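Local coordinates for protein bifunctional enzyme IspD/IspF (PDB 1W55) that makes 4-diphosphocytidyl-2-C-methyl-D-erythritol from CTP and MEP, and cyclises its 2-phosphate to 2-C-methyl-D-erythritol 2,4-cyclodiphosphate with release of CMP, two steps of isoprenoid precursor synthesis, at residues L6-A11 against K39-F44; P32-A37 against K65-I70. All coordinates share one frame; numbering follows the deposited sequence.

Contact 1: L6-A11 against K39-F44. With C (cytidine-5'-monophosphate), chain D.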
ATOM      1  N   LEU A   6       9.630 -36.594  -4.454  1.00 39.47           N
ATOM      2  CA  LEU A   6       8.701 -35.863  -3.603  1.00 38.14           C
ATOM      3  C   LEU A   6       7.372 -36.608  -3.506  1.00 36.59           C
ATOM      4  O   LEU A   6       6.813 -37.019  -4.530  1.00 33.97           O
ATOM      5  CB  LEU A   6       8.490 -34.425  -4.118  1.00 38.03           C
ATOM      6  CG  LEU A   6       7.434 -33.553  -3.408  1.00 39.61           C
ATOM      7  CD1 LEU A   6       7.868 -33.221  -1.988  1.00 36.87           C
ATOM      8  CD2 LEU A   6       7.109 -32.263  -4.186  1.00 37.39           C
ATOM      9  N   ILE A   7       6.899 -36.811  -2.272  1.00 35.86           N
ATOM     10  CA  ILE A   7       5.542 -37.304  -2.043  1.00 35.13           C
ATOM     11  C   ILE A   7       4.724 -36.229  -1.338  1.00 35.30           C
ATOM     12  O   ILE A   7       5.052 -35.808  -0.219  1.00 34.42           O
ATOM     13  CB  ILE A   7       5.525 -38.616  -1.220  1.00 36.41           C
ATOM     14  CG1 ILE A   7       6.271 -39.746  -1.951  1.00 36.68           C
ATOM     15  CG2 ILE A   7       4.078 -39.026  -0.904  1.00 33.32           C
ATOM     16  CD1 ILE A   7       6.446 -41.023  -1.097  1.00 36.92           C
ATOM     17  N   MET A   8       3.669 -35.772  -2.011  1.00 35.01           N
ATOM     18  CA  MET A   8       2.720 -34.833  -1.419  1.00 34.12           C
ATOM     19  C   MET A   8       1.535 -35.617  -0.877  1.00 33.49           C
ATOM     20  O   MET A   8       0.886 -36.367  -1.605  1.00 34.30           O
ATOM     21  CB  MET A   8       2.255 -33.789  -2.446  1.00 34.00           C
ATOM     22  CG  MET A   8       3.365 -32.889  -3.006  1.00 33.95           C
ATOM     23  SD  MET A   8       4.268 -31.925  -1.756  1.00 44.92           S
ATOM     24  CE  MET A   8       2.938 -30.891  -1.079  1.00 33.96           C
ATOM     25  N   LEU A   9       1.254 -35.447   0.404  1.00 33.11           N
ATOM     26  CA  LEU A   9       0.178 -36.204   1.035  1.00 34.02           C
ATOM     27  C   LEU A   9      -1.112 -35.384   1.015  1.00 33.86           C
ATOM     28  O   LEU A   9      -1.221 -34.400   1.721  1.00 34.82           O
ATOM     29  CB  LEU A   9       0.578 -36.605   2.467  1.00 31.35           C
ATOM     30  CG  LEU A   9       1.734 -37.619   2.567  1.00 32.64           C
ATOM     31  CD1 LEU A   9       2.179 -37.780   3.991  1.00 26.84           C
ATOM     32  CD2 LEU A   9       1.355 -38.996   1.980  1.00 33.65           C
ATOM     33  N   ALA A  10      -2.081 -35.805   0.211  1.00 35.20           N
ATOM     34  CA  ALA A  10      -3.262 -34.990  -0.067  1.00 36.84           C
ATOM     35  C   ALA A  10      -4.561 -35.795  -0.062  1.00 39.24           C
ATOM     36  O   ALA A  10      -5.578 -35.324  -0.574  1.00 39.28           O
ATOM     37  CB  ALA A  10      -3.097 -34.278  -1.411  1.00 35.61           C
ATOM     38  N   ALA A  11      -4.526 -36.999   0.509  1.00 40.06           N
ATOM     39  CA  ALA A  11      -5.716 -37.849   0.577  1.00 42.81           C
ATOM     40  C   ALA A  11      -6.455 -37.693   1.902  1.00 44.88           C
ATOM     41  O   ALA A  11      -6.032 -36.948   2.780  1.00 42.78           O
ATOM     42  CB  ALA A  11      -5.349 -39.319   0.324  1.00 41.27           C
ATOM     43  N   LYS A  39       3.017 -27.322  -6.469  1.00 38.68           N
ATOM     44  CA  LYS A  39       3.768 -26.424  -7.352  1.00 39.94           C
ATOM     45  C   LYS A  39       4.872 -25.713  -6.583  1.00 40.37           C
ATOM     46  O   LYS A  39       6.000 -25.639  -7.057  1.00 41.58           O
ATOM     47  CB  LYS A  39       2.844 -25.385  -8.013  1.00 38.76           C
ATOM     48  CG  LYS A  39       2.100 -25.904  -9.234  1.00 40.41           C
ATOM     49  CD  LYS A  39       1.361 -24.772  -9.938  1.00 46.30           C
ATOM     50  CE  LYS A  39       0.868 -25.188 -11.307  1.00 49.39           C
ATOM     51  NZ  LYS A  39      -0.148 -24.220 -11.812  1.00 44.89           N
ATOM     52  N   ASN A  40       4.529 -25.192  -5.405  1.00 41.64           N
ATOM     53  CA  ASN A  40       5.478 -24.518  -4.512  1.00 43.84           C
ATOM     54  C   ASN A  40       6.730 -25.361  -4.184  1.00 45.20           C
ATOM     55  O   ASN A  40       7.861 -24.922  -4.407  1.00 47.16           O
ATOM     56  CB  ASN A  40       4.753 -24.101  -3.223  1.00 42.45           C
ATOM     57  CG  ASN A  40       5.668 -23.395  -2.220  1.00 47.13           C
ATOM     58  OD1 ASN A  40       6.244 -22.335  -2.518  1.00 46.89           O
ATOM     59  ND2 ASN A  40       5.790 -23.973  -1.010  1.00 40.51           N
ATOM     60  N   LEU A  41       6.514 -26.564  -3.655  1.00 44.76           N
ATOM     61  CA  LEU A  41       7.607 -27.466  -3.292  1.00 44.81           C
ATOM     62  C   LEU A  41       8.376 -27.954  -4.521  1.00 44.61           C
ATOM     63  O   LEU A  41       9.599 -28.042  -4.497  1.00 45.28           O
ATOM     64  CB  LEU A  41       7.055 -28.661  -2.506  1.00 44.02           C
ATOM     65  CG  LEU A  41       7.571 -28.885  -1.087  1.00 47.68           C
ATOM     66  CD1 LEU A  41       7.964 -27.581  -0.399  1.00 49.37           C
ATOM     67  CD2 LEU A  41       6.530 -29.608  -0.276  1.00 48.56           C
ATOM     68  N   SER A  42       7.647 -28.255  -5.591  1.00 44.33           N
ATOM     69  CA  SER A  42       8.240 -28.714  -6.837  1.00 46.53           C
ATOM     70  C   SER A  42       9.228 -27.694  -7.423  1.00 48.09           C
ATOM     71  O   SER A  42      10.222 -28.084  -8.039  1.00 48.47           O
ATOM     72  CB  SER A  42       7.149 -29.050  -7.852  1.00 45.68           C
ATOM     73  OG  SER A  42       7.696 -29.205  -9.154  1.00 52.76           O
ATOM     74  N   SER A  43       8.955 -26.406  -7.212  1.00 48.12           N
ATOM     75  CA  SER A  43       9.814 -25.329  -7.698  1.00 50.18           C
ATOM     76  C   SER A  43      11.171 -25.223  -6.976  1.00 51.63           C
ATOM     77  O   SER A  43      12.059 -24.505  -7.442  1.00 52.08           O
ATOM     78  CB  SER A  43       9.077 -23.984  -7.627  1.00 50.53           C
ATOM     79  OG  SER A  43       9.130 -23.429  -6.321  1.00 50.11           O
ATOM     80  N   PHE A  44      11.332 -25.938  -5.858  1.00 51.08           N
ATOM     81  CA  PHE A  44      12.550 -25.833  -5.046  1.00 49.98           C
ATOM     82  C   PHE A  44      13.686 -26.736  -5.527  1.00 50.41           C
ATOM     83  O   PHE A  44      14.847 -26.499  -5.190  1.00 49.52           O
ATOM     84  CB  PHE A  44      12.272 -26.131  -3.559  1.00 48.78           C
ATOM     85  CG  PHE A  44      11.360 -25.140  -2.884  1.00 45.62           C
ATOM     86  CD1 PHE A  44      10.743 -25.469  -1.685  1.00 41.99           C
ATOM     87  CD2 PHE A  44      11.108 -23.882  -3.448  1.00 44.10           C
ATOM     88  CE1 PHE A  44       9.881 -24.571  -1.050  1.00 43.25           C
ATOM     89  CE2 PHE A  44      10.263 -22.969  -2.821  1.00 42.53           C
ATOM     90  CZ  PHE A  44       9.642 -23.314  -1.623  1.00 44.61           C
TER
HETATM   91  OP3   C D1373      -2.920 -33.859   9.871  1.00 52.52           O
HETATM   92  P     C D1373      -3.306 -35.219   9.343  1.00 49.00           P
HETATM   93  OP1   C D1373      -4.799 -35.420   9.287  1.00 49.18           O
HETATM   94  OP2   C D1373      -2.511 -36.368   9.919  0.33 44.61           O
HETATM   95  O5'   C D1373      -2.936 -35.162   7.775  1.00 47.45           O
HETATM   96  C5'   C D1373      -1.611 -34.928   7.321  1.00 43.04           C
HETATM   97  C4'   C D1373      -1.551 -35.053   5.799  1.00 43.15           C
HETATM   98  O4'   C D1373      -1.714 -36.413   5.377  1.00 43.71           O
HETATM   99  C3'   C D1373      -2.630 -34.248   5.101  1.00 41.09           C
HETATM  100  O3'   C D1373      -2.003 -33.542   4.047  1.00 40.05           O
HETATM  101  C2'   C D1373      -3.597 -35.272   4.547  1.00 39.82           C
HETATM  102  O2'   C D1373      -4.206 -34.861   3.329  1.00 37.10           O
HETATM  103  C1'   C D1373      -2.707 -36.490   4.355  1.00 39.65           C
HETATM  104  N1    C D1373      -3.476 -37.724   4.505  1.00 40.05           N
HETATM  105  C2    C D1373      -3.399 -38.688   3.485  1.00 35.81           C
HETATM  106  O2    C D1373      -2.677 -38.485   2.472  1.00 34.29           O
HETATM  107  N3    C D1373      -4.109 -39.827   3.620  1.00 37.75           N
HETATM  108  C4    C D1373      -4.900 -40.043   4.706  1.00 43.18           C
HETATM  109  N4    C D1373      -5.612 -41.196   4.810  1.00 45.18           N
HETATM  110  C5    C D1373      -4.988 -39.095   5.719  1.00 40.24           C
HETATM  111  C6    C D1373      -4.251 -37.924   5.592  1.00 42.53           C
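M8 has its CG anti to the carbonyl carbon (chi1 -62°) and its chain folds again at chi2 and chi3, a compact hook that carries the sulfur to L41; L6 sets its CG anti to the backbone N (chi1 174°), which sends CD2 toward the same leucine. SD of M8 lies 3.6 Å from CD2 of L41, and the M8 methyl CE follows at 3.9 Å from that branch. CD2 of L6 meets the base of the leucine instead, 4.0 Å from its CB, the two side chains crossing at about a right angle. L41 thus spans two successive inward-facing residues of one strand, while I7 and L9 between and beyond them turn to the other face of the sheet, where I7 packs on helix 76-84. This is the core of the Rossmann-like cytidylyltransferase domain: strand 4-9, flanked in parallel by 50-54 and 91-96, is covered on one face by helix 33-42. L9 and the residues after it enter the nucleotide site, where the backbone grips bound CMP. O3' of the ribose donates to L9 O at 2.6 Å and O2' to A11 O at 2.8 Å, so both sugar hydroxyls are held by main-chain carbonyls. A11 N returns a bond to the base carbonyl O2 (3.1 Å, N-H...O angle 147°), with the A11 methyl beside it. Beyond L41, S43 OG donates to N40 O over 2.7 Å.

Contact 2: P32-A37 against K65-I70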
ATOM      1  N   PRO A  32      -6.273 -24.825  -7.120  1.00 35.17           N
ATOM      2  CA  PRO A  32      -6.761 -25.496  -5.907  1.00 34.34           C
ATOM      3  C   PRO A  32      -5.569 -25.657  -4.959  1.00 33.02           C
ATOM      4  O   PRO A  32      -4.426 -25.720  -5.423  1.00 31.82           O
ATOM      5  CB  PRO A  32      -7.272 -26.849  -6.415  1.00 33.42           C
ATOM      6  CG  PRO A  32      -6.642 -27.038  -7.767  1.00 34.55           C
ATOM      7  CD  PRO A  32      -6.359 -25.680  -8.321  1.00 34.63           C
ATOM      8  N   LEU A  33      -5.838 -25.681  -3.659  1.00 33.07           N
ATOM      9  CA  LEU A  33      -4.793 -25.646  -2.625  1.00 32.39           C
ATOM     10  C   LEU A  33      -3.741 -26.737  -2.812  1.00 31.68           C
ATOM     11  O   LEU A  33      -2.564 -26.462  -2.671  1.00 33.41           O
ATOM     12  CB  LEU A  33      -5.425 -25.744  -1.221  1.00 32.26           C
ATOM     13  CG  LEU A  33      -4.482 -25.777  -0.007  1.00 34.69           C
ATOM     14  CD1 LEU A  33      -5.070 -24.988   1.156  1.00 34.92           C
ATOM     15  CD2 LEU A  33      -4.118 -27.208   0.420  1.00 31.43           C
ATOM     16  N   TRP A  34      -4.171 -27.956  -3.142  1.00 31.54           N
ATOM     17  CA  TRP A  34      -3.268 -29.112  -3.261  1.00 32.86           C
ATOM     18  C   TRP A  34      -2.283 -28.887  -4.393  1.00 33.19           C
ATOM     19  O   TRP A  34      -1.115 -29.248  -4.295  1.00 33.69           O
ATOM     20  CB  TRP A  34      -4.051 -30.431  -3.476  1.00 31.98           C
ATOM     21  CG  TRP A  34      -4.766 -30.519  -4.822  1.00 32.70           C
ATOM     22  CD1 TRP A  34      -6.067 -30.188  -5.086  1.00 31.80           C
ATOM     23  CD2 TRP A  34      -4.215 -30.980  -6.069  1.00 30.78           C
ATOM     24  NE1 TRP A  34      -6.358 -30.410  -6.411  1.00 32.04           N
ATOM     25  CE2 TRP A  34      -5.234 -30.882  -7.040  1.00 31.34           C
ATOM     26  CE3 TRP A  34      -2.956 -31.449  -6.467  1.00 32.15           C
ATOM     27  CZ2 TRP A  34      -5.030 -31.224  -8.380  1.00 35.21           C
ATOM     28  CZ3 TRP A  34      -2.752 -31.789  -7.798  1.00 34.70           C
ATOM     29  CH2 TRP A  34      -3.783 -31.674  -8.741  1.00 32.41           C
ATOM     30  N   LEU A  35      -2.764 -28.271  -5.469  1.00 33.00           N
ATOM     31  CA  LEU A  35      -1.922 -27.981  -6.624  1.00 33.60           C
ATOM     32  C   LEU A  35      -0.981 -26.817  -6.309  1.00 33.43           C
ATOM     33  O   LEU A  35       0.208 -26.881  -6.611  1.00 33.51           O
ATOM     34  CB  LEU A  35      -2.775 -27.719  -7.873  1.00 32.93           C
ATOM     35  CG  LEU A  35      -2.067 -27.407  -9.198  1.00 37.87           C
ATOM     36  CD1 LEU A  35      -1.078 -28.538  -9.628  1.00 34.64           C
ATOM     37  CD2 LEU A  35      -3.115 -27.133 -10.288  1.00 32.58           C
ATOM     38  N   TYR A  36      -1.502 -25.776  -5.664  1.00 34.09           N
ATOM     39  CA  TYR A  36      -0.651 -24.679  -5.209  1.00 34.86           C
ATOM     40  C   TYR A  36       0.520 -25.168  -4.327  1.00 34.06           C
ATOM     41  O   TYR A  36       1.668 -24.791  -4.555  1.00 34.65           O
ATOM     42  CB  TYR A  36      -1.481 -23.623  -4.469  1.00 34.70           C
ATOM     43  CG  TYR A  36      -0.713 -22.364  -4.146  1.00 38.81           C
ATOM     44  CD1 TYR A  36      -0.828 -21.228  -4.949  1.00 44.48           C
ATOM     45  CD2 TYR A  36       0.135 -22.305  -3.030  1.00 44.72           C
ATOM     46  CE1 TYR A  36      -0.115 -20.055  -4.648  1.00 46.26           C
ATOM     47  CE2 TYR A  36       0.847 -21.149  -2.720  1.00 48.97           C
ATOM     48  CZ  TYR A  36       0.723 -20.030  -3.533  1.00 51.82           C
ATOM     49  OH  TYR A  36       1.436 -18.893  -3.226  1.00 54.96           O
ATOM     50  N   ALA A  37       0.226 -25.992  -3.323  1.00 33.02           N
ATOM     51  CA  ALA A  37       1.272 -26.523  -2.427  1.00 33.39           C
ATOM     52  C   ALA A  37       2.301 -27.389  -3.161  1.00 33.47           C
ATOM     53  O   ALA A  37       3.507 -27.273  -2.912  1.00 34.30           O
ATOM     54  CB  ALA A  37       0.646 -27.307  -1.266  1.00 32.72           C
ATOM     55  N   LYS A  65      -0.632 -32.758 -15.760  1.00 49.35           N
ATOM     56  CA  LYS A  65      -0.070 -33.992 -16.291  1.00 52.03           C
ATOM     57  C   LYS A  65       1.321 -34.253 -15.697  1.00 51.56           C
ATOM     58  O   LYS A  65       2.005 -35.199 -16.093  1.00 51.76           O
ATOM     59  CB  LYS A  65      -0.002 -33.918 -17.828  1.00 54.71           C
ATOM     60  CG  LYS A  65       0.501 -32.567 -18.388  1.00 59.01           C
ATOM     61  CD  LYS A  65       0.081 -32.358 -19.847  1.00 67.30           C
ATOM     62  CE  LYS A  65      -1.100 -31.400 -19.970  1.00 70.09           C
ATOM     63  NZ  LYS A  65      -2.197 -31.962 -20.826  1.00 70.54           N
ATOM     64  N   ASN A  66       1.722 -33.421 -14.735  1.00 50.66           N
ATOM     65  CA  ASN A  66       3.090 -33.416 -14.204  1.00 49.48           C
ATOM     66  C   ASN A  66       3.392 -34.356 -13.037  1.00 48.92           C
ATOM     67  O   ASN A  66       4.556 -34.530 -12.674  1.00 49.16           O
ATOM     68  CB  ASN A  66       3.496 -31.993 -13.800  1.00 49.72           C
ATOM     69  CG  ASN A  66       3.708 -31.084 -14.997  1.00 51.63           C
ATOM     70  OD1 ASN A  66       4.118 -31.536 -16.070  1.00 53.59           O
ATOM     71  ND2 ASN A  66       3.427 -29.797 -14.820  1.00 44.71           N
ATOM     72  N   TYR A  67       2.367 -34.947 -12.431  1.00 47.61           N
ATOM     73  CA  TYR A  67       2.597 -35.756 -11.237  1.00 46.69           C
ATOM     74  C   TYR A  67       2.016 -37.138 -11.363  1.00 46.88           C
ATOM     75  O   TYR A  67       1.128 -37.388 -12.176  1.00 47.06           O
ATOM     76  CB  TYR A  67       2.007 -35.092  -9.986  1.00 46.13           C
ATOM     77  CG  TYR A  67       2.209 -33.601  -9.897  1.00 44.78           C
ATOM     78  CD1 TYR A  67       1.123 -32.747  -9.735  1.00 43.98           C
ATOM     79  CD2 TYR A  67       3.482 -33.041  -9.970  1.00 41.68           C
ATOM     80  CE1 TYR A  67       1.300 -31.382  -9.647  1.00 42.43           C
ATOM     81  CE2 TYR A  67       3.668 -31.672  -9.890  1.00 42.54           C
ATOM     82  CZ  TYR A  67       2.570 -30.849  -9.734  1.00 43.12           C
ATOM     83  OH  TYR A  67       2.737 -29.485  -9.650  1.00 48.24           O
ATOM     84  N   GLU A  68       2.517 -38.041 -10.539  1.00 47.52           N
ATOM     85  CA  GLU A  68       1.889 -39.346 -10.417  1.00 48.56           C
ATOM     86  C   GLU A  68       0.899 -39.304  -9.266  1.00 46.11           C
ATOM     87  O   GLU A  68       1.218 -38.836  -8.169  1.00 46.24           O
ATOM     88  CB  GLU A  68       2.936 -40.435 -10.216  1.00 48.62           C
ATOM     89  CG  GLU A  68       3.705 -40.735 -11.493  1.00 57.55           C
ATOM     90  CD  GLU A  68       4.549 -41.991 -11.397  1.00 64.49           C
ATOM     91  OE1 GLU A  68       5.761 -41.893 -11.683  1.00 66.41           O
ATOM     92  OE2 GLU A  68       3.999 -43.066 -11.046  1.00 65.01           O
ATOM     93  N   PHE A  69      -0.311 -39.769  -9.533  1.00 44.01           N
ATOM     94  CA  PHE A  69      -1.338 -39.829  -8.513  1.00 42.98           C
ATOM     95  C   PHE A  69      -1.528 -41.259  -8.049  1.00 43.89           C
ATOM     96  O   PHE A  69      -1.450 -42.196  -8.847  1.00 43.81           O
ATOM     97  CB  PHE A  69      -2.647 -39.262  -9.043  1.00 41.62           C
ATOM     98  CG  PHE A  69      -2.593 -37.791  -9.301  1.00 40.83           C
ATOM     99  CD1 PHE A  69      -2.273 -37.306 -10.574  1.00 40.10           C
ATOM    100  CD2 PHE A  69      -2.847 -36.885  -8.272  1.00 34.90           C
ATOM    101  CE1 PHE A  69      -2.215 -35.940 -10.821  1.00 40.89           C
ATOM    102  CE2 PHE A  69      -2.785 -35.509  -8.499  1.00 38.58           C
ATOM    103  CZ  PHE A  69      -2.472 -35.029  -9.773  1.00 38.91           C
ATOM    104  N   ILE A  70      -1.772 -41.420  -6.752  1.00 42.76           N
ATOM    105  CA  ILE A  70      -2.047 -42.719  -6.186  1.00 42.20           C
ATOM    106  C   ILE A  70      -3.154 -42.598  -5.138  1.00 41.92           C
ATOM    107  O   ILE A  70      -3.217 -41.611  -4.399  1.00 40.95           O
ATOM    108  CB  ILE A  70      -0.745 -43.335  -5.607  1.00 43.88           C
ATOM    109  CG1 ILE A  70      -0.932 -44.833  -5.347  1.00 46.31           C
ATOM    110  CG2 ILE A  70      -0.273 -42.577  -4.352  1.00 41.40           C
ATOM    111  CD1 ILE A  70       0.358 -45.621  -5.419  1.00 51.92           C
TER
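W34 and L35, in the first turn of helix 33-42, meet Y67, just before strand 68-71, and F69 within it, in an apolar cluster on one face of the Rossmann-like cytidylyltransferase sheet. The six-membered ring of W34 points its outer corner at F69: CH2 comes to 3.7 Å from F69 CZ, and CZ3 sits at the edge of the phenyl ring, in its plane. The ring planes stand at 77°, with centroids 5.7 Å apart. L35 works on the tyrosine, its CD1 lying in the plane of the Y67 ring at the edge, 3.7 Å from CE1 and 3.9 Å from OH. One torsion explains much of the indole's position: chi1 of 68° puts CG of W34 between the backbone N and the carbonyl carbon, and the ring swings out beside its own helix, with CB of L35 packed over the centre of one face. In the next shell, M60 of helix 57-61 touches both W34 and F69, and F69 also rests on I57. The strand is held at its backbone, where E68 and I70 bond to residues of strand 50-54, and E68 OE1 forms a salt bridge with K49. P32 occupies the N-cap position, its carbonyl accepting the bond from Y36 N at 2.9 Å. N66 CB covers one face of the Y67 ring, 3.9 Å above the plane and offset toward the rim.

How the contacts relate
The centres of contact 1 and contact 2 lie about 7 Å apart, and helix 33-42 serves both: W34 and L35 near its start meet Y67 and F69, and L41 further along meets strand 4-9. Strands 4-9 and 68-71 belong to the same mixed sheet, separated there by strand 50-54, so the one helix reaches both strands from the same side of the sheet. Along the chain the segments alternate in the order 6-11, 32-37, 39-44, 65-70, which interlocks the two contacts. They also touch directly, K39 CG packing against Y67 OH at 3.7 Å. Both belong to the cytidylyltransferase half of this bifunctional enzyme, where the end of 6-11 binds CMP and the W34 side chain lies about 8 Å from the nucleotide.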